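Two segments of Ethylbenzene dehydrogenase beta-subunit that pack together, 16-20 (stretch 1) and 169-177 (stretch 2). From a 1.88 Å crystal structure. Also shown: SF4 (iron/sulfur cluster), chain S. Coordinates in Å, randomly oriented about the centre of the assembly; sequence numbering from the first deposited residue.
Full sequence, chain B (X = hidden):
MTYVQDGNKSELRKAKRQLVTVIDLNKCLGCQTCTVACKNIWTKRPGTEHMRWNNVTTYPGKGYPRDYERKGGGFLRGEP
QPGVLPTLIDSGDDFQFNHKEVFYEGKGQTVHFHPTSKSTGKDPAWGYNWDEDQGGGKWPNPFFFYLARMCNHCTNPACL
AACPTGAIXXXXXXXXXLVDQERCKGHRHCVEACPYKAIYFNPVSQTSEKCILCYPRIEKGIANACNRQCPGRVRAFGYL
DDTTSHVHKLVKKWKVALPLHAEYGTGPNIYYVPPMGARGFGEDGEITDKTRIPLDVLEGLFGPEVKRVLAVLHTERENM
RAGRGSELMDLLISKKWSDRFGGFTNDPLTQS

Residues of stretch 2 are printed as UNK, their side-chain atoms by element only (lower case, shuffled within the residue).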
# COMPACT_ATOMS: atom_id res chain seq x y z
N LYS B 16 -21.38 -11.50 33.62
CA LYS B 16 -19.98 -11.46 33.13
C LYS B 16 -19.90 -12.10 31.76
O LYS B 16 -20.40 -13.22 31.53
CB LYS B 16 -19.01 -12.14 34.10
CG LYS B 16 -17.50 -11.99 33.73
CD LYS B 16 -16.93 -10.58 34.00
CE LYS B 16 -15.60 -10.31 33.26
NZ LYS B 16 -15.77 -10.33 31.76
N ARG B 17 -19.30 -11.37 30.84
CA ARG B 17 -19.05 -11.84 29.50
C ARG B 17 -17.73 -11.27 29.04
O ARG B 17 -17.16 -10.35 29.64
CB ARG B 17 -20.16 -11.39 28.56
CG ARG B 17 -21.55 -11.71 29.06
CD ARG B 17 -22.60 -11.26 28.05
NE ARG B 17 -22.63 -12.12 26.88
CZ ARG B 17 -23.46 -11.95 25.86
NH1 ARG B 17 -24.32 -10.95 25.85
NH2 ARG B 17 -23.42 -12.78 24.82
N GLN B 18 -17.25 -11.80 27.94
CA GLN B 18 -15.95 -11.44 27.43
C GLN B 18 -16.05 -11.25 25.93
O GLN B 18 -16.35 -12.21 25.20
CB GLN B 18 -14.96 -12.55 27.70
CG GLN B 18 -13.56 -12.27 27.22
CD GLN B 18 -12.90 -11.10 27.92
OE1 GLN B 18 -12.77 -11.08 29.15
NE2 GLN B 18 -12.45 -10.10 27.14
N LEU B 19 -15.77 -10.03 25.49
CA LEU B 19 -15.57 -9.75 24.09
C LEU B 19 -14.26 -10.34 23.64
O LEU B 19 -13.26 -10.23 24.31
CB LEU B 19 -15.61 -8.24 23.84
CG LEU B 19 -16.99 -7.56 23.94
CD1 LEU B 19 -16.96 -6.01 23.85
CD2 LEU B 19 -17.91 -8.12 22.88
N VAL B 20 -14.31 -10.98 22.48
CA VAL B 20 -13.14 -11.59 21.89
C VAL B 20 -13.05 -11.29 20.41
O VAL B 20 -14.06 -10.97 19.75
CB VAL B 20 -13.09 -13.11 22.09
CG1 VAL B 20 -13.36 -13.51 23.59
CG2 VAL B 20 -14.00 -13.78 21.17
N UNK B 169 -9.06 -1.37 35.45
CA UNK B 169 -10.17 -2.23 35.78
C UNK B 169 -10.66 -3.00 34.57
O UNK B 169 -10.33 -2.66 33.43
c UNK B 169 -11.32 0.83 35.32
o UNK B 169 -13.58 2.47 32.99
c UNK B 169 -11.86 1.78 34.50
c UNK B 169 -11.33 -1.45 36.38
c UNK B 169 -13.03 1.51 33.81
c UNK B 169 -11.93 -0.42 35.47
c UNK B 169 -13.65 0.29 33.94
c UNK B 169 -13.10 -0.67 34.76
N UNK B 170 -11.40 -4.06 34.85
CA UNK B 170 -11.93 -4.92 33.80
C UNK B 170 -13.43 -4.82 33.91
O UNK B 170 -13.98 -5.13 34.97
c UNK B 170 -11.20 -8.66 33.08
c UNK B 170 -11.50 -6.35 34.02
n UNK B 170 -11.27 -9.37 30.63
c UNK B 170 -11.68 -9.71 32.03
c UNK B 170 -11.86 -7.29 32.87
N UNK B 171 -14.06 -4.37 32.85
CA UNK B 171 -15.50 -4.23 32.83
C UNK B 171 -16.15 -5.58 33.02
O UNK B 171 -15.77 -6.55 32.37
c UNK B 171 -15.78 -2.11 31.45
c UNK B 171 -15.92 -3.62 31.52
n UNK B 171 -18.17 -1.73 31.12
c UNK B 171 -16.84 -1.55 30.53
n UNK B 171 -18.42 0.46 31.82
c UNK B 171 -18.88 -0.78 31.71
n UNK B 171 -20.08 -1.07 32.21
N UNK B 172 -17.08 -5.67 33.95
CA UNK B 172 -17.75 -6.95 34.16
C UNK B 172 -18.76 -7.26 33.04
O UNK B 172 -19.07 -8.42 32.83
c UNK B 172 -18.42 -7.02 35.53
o UNK B 172 -15.70 -8.42 35.99
o UNK B 172 -16.75 -8.91 37.90
c UNK B 172 -17.45 -6.94 36.73
c UNK B 172 -16.56 -8.18 36.88
N UNK B 173 -19.24 -6.26 32.33
CA UNK B 173 -20.29 -6.50 31.37
C UNK B 173 -19.73 -7.13 30.06
O UNK B 173 -20.38 -7.97 29.43
c UNK B 173 -20.34 -4.11 30.47
c UNK B 173 -21.12 -5.22 31.15
o UNK B 173 -19.12 -4.04 30.69
o UNK B 173 -20.95 -3.30 29.70
N UNK B 174 -18.50 -6.76 29.69
CA UNK B 174 -17.93 -7.19 28.41
C UNK B 174 -16.43 -7.58 28.41
O UNK B 174 -15.85 -7.89 27.35
c UNK B 174 -18.18 -6.11 27.38
c UNK B 174 -17.68 -4.74 27.83
n UNK B 174 -18.35 -3.68 27.37
o UNK B 174 -16.72 -4.63 28.59
N UNK B 175 -15.82 -7.53 29.59
CA UNK B 175 -14.43 -7.93 29.82
C UNK B 175 -13.40 -6.94 29.32
O UNK B 175 -12.22 -7.26 29.29
N UNK B 176 -13.83 -5.74 28.94
CA UNK B 176 -12.89 -4.72 28.48
C UNK B 176 -12.07 -4.20 29.64
O UNK B 176 -12.63 -3.85 30.73
c UNK B 176 -13.61 -3.55 27.78
c UNK B 176 -12.61 -2.46 27.36
c UNK B 176 -14.33 -4.08 26.51
c UNK B 176 -15.25 -3.01 25.83
N UNK B 177 -10.74 -4.21 29.44
CA UNK B 177 -9.78 -3.76 30.44
C UNK B 177 -9.43 -2.33 30.10
O UNK B 177 -9.12 -2.00 28.97
c UNK B 177 -7.48 -4.10 31.47
c UNK B 177 -8.94 -6.08 30.80
c UNK B 177 -8.53 -4.66 30.46
FE1 SF4 S . -1.69 -6.61 28.69
FE2 SF4 S . -3.53 -6.01 30.47
FE3 SF4 S . -3.72 -8.34 29.04
FE4 SF4 S . -4.14 -5.95 27.76
S1 SF4 S . -5.42 -6.87 29.46
S2 SF4 S . -2.81 -7.70 27.05
S3 SF4 S . -2.73 -4.59 28.90
S4 SF4 S . -2.11 -7.81 30.61

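Position 169 has eight side-chain atoms, one carbon leading to a six-carbon ring that bears an oxygen. The ring lies beyond reach of stretch 1, and its oxygen is hydrogen-bonded elsewhere in the structure. This is Y169.

Position 170 carries four carbons in a row ending in nitrogen, and its CA-to-CB bond points toward stretch 1. The unbranched chain is that of lysine, K170. Long enough to span the gap, it brings NZ 2.7 Å from Q18 OE1, to which it donates a hydrogen bond.

At position 171, three carbons and a nitrogen lead to a carbon holding two more nitrogens, a guanidinium group whose end leads away from stretch 1. R171 therefore contributes mainly backbone: its O lies 3.8 Å from K16 NZ.

Position 172 shows three carbons, the third carrying two oxygens: a carboxylate on a two-carbon arm, hence glutamate. E172 OE2 comes 3.2 Å from K16 CD, while its backbone O receives a CA-H...O contact from K16 CA, also 3.2 Å and nearly straight.

Position 173 has a shorter acid, two carbons with two oxygens on the second, pointing away from stretch 1. D173 OD1 instead accepts from R171 NE at 2.5 Å, a salt bridge that ties the turn together, and its backbone O lies 3.5 Å from R17 CB.

Position 174 has two carbons, the second bearing one oxygen and one nitrogen, and its CB lies 3.7 Å from L19 CD1. The amide identifies N174. Its OD1 accepts from the backbone N of position 176 at 3.1 Å, bracing the turn.

Position 175 has no side-chain atoms and a phi of 75°, which by itself favours glycine. G175 also fits the space: an ideal CB would clash with Q18 OE1 at 2.3 Å. Its O accepts a hydrogen bond from K170 NZ at 2.7 Å.

Position 176 has four carbons, forked at the first, with one arm two carbons long: isoleucine. I176 CD1 meets L19 CD1 at 4.0 Å, an apolar contact between buried residues.

Position 177 has one carbon bearing two others, the compact fork of valine. V177 does not touch stretch 1; its CG2 approaches S1 of the SF4 cluster at 3.8 Å.

The contact buries 416 Å² and rests on two hydrogen bonds. L19 N donates to N174 O at 2.8 Å and 170°, fixing backbone to backbone, while K170 NZ links Q18 OE1 to G175 O. The glycine permits the close approach, and L19 adds an apolar patch against I176.

Stretch 2 (169-177) YKREDNGIV
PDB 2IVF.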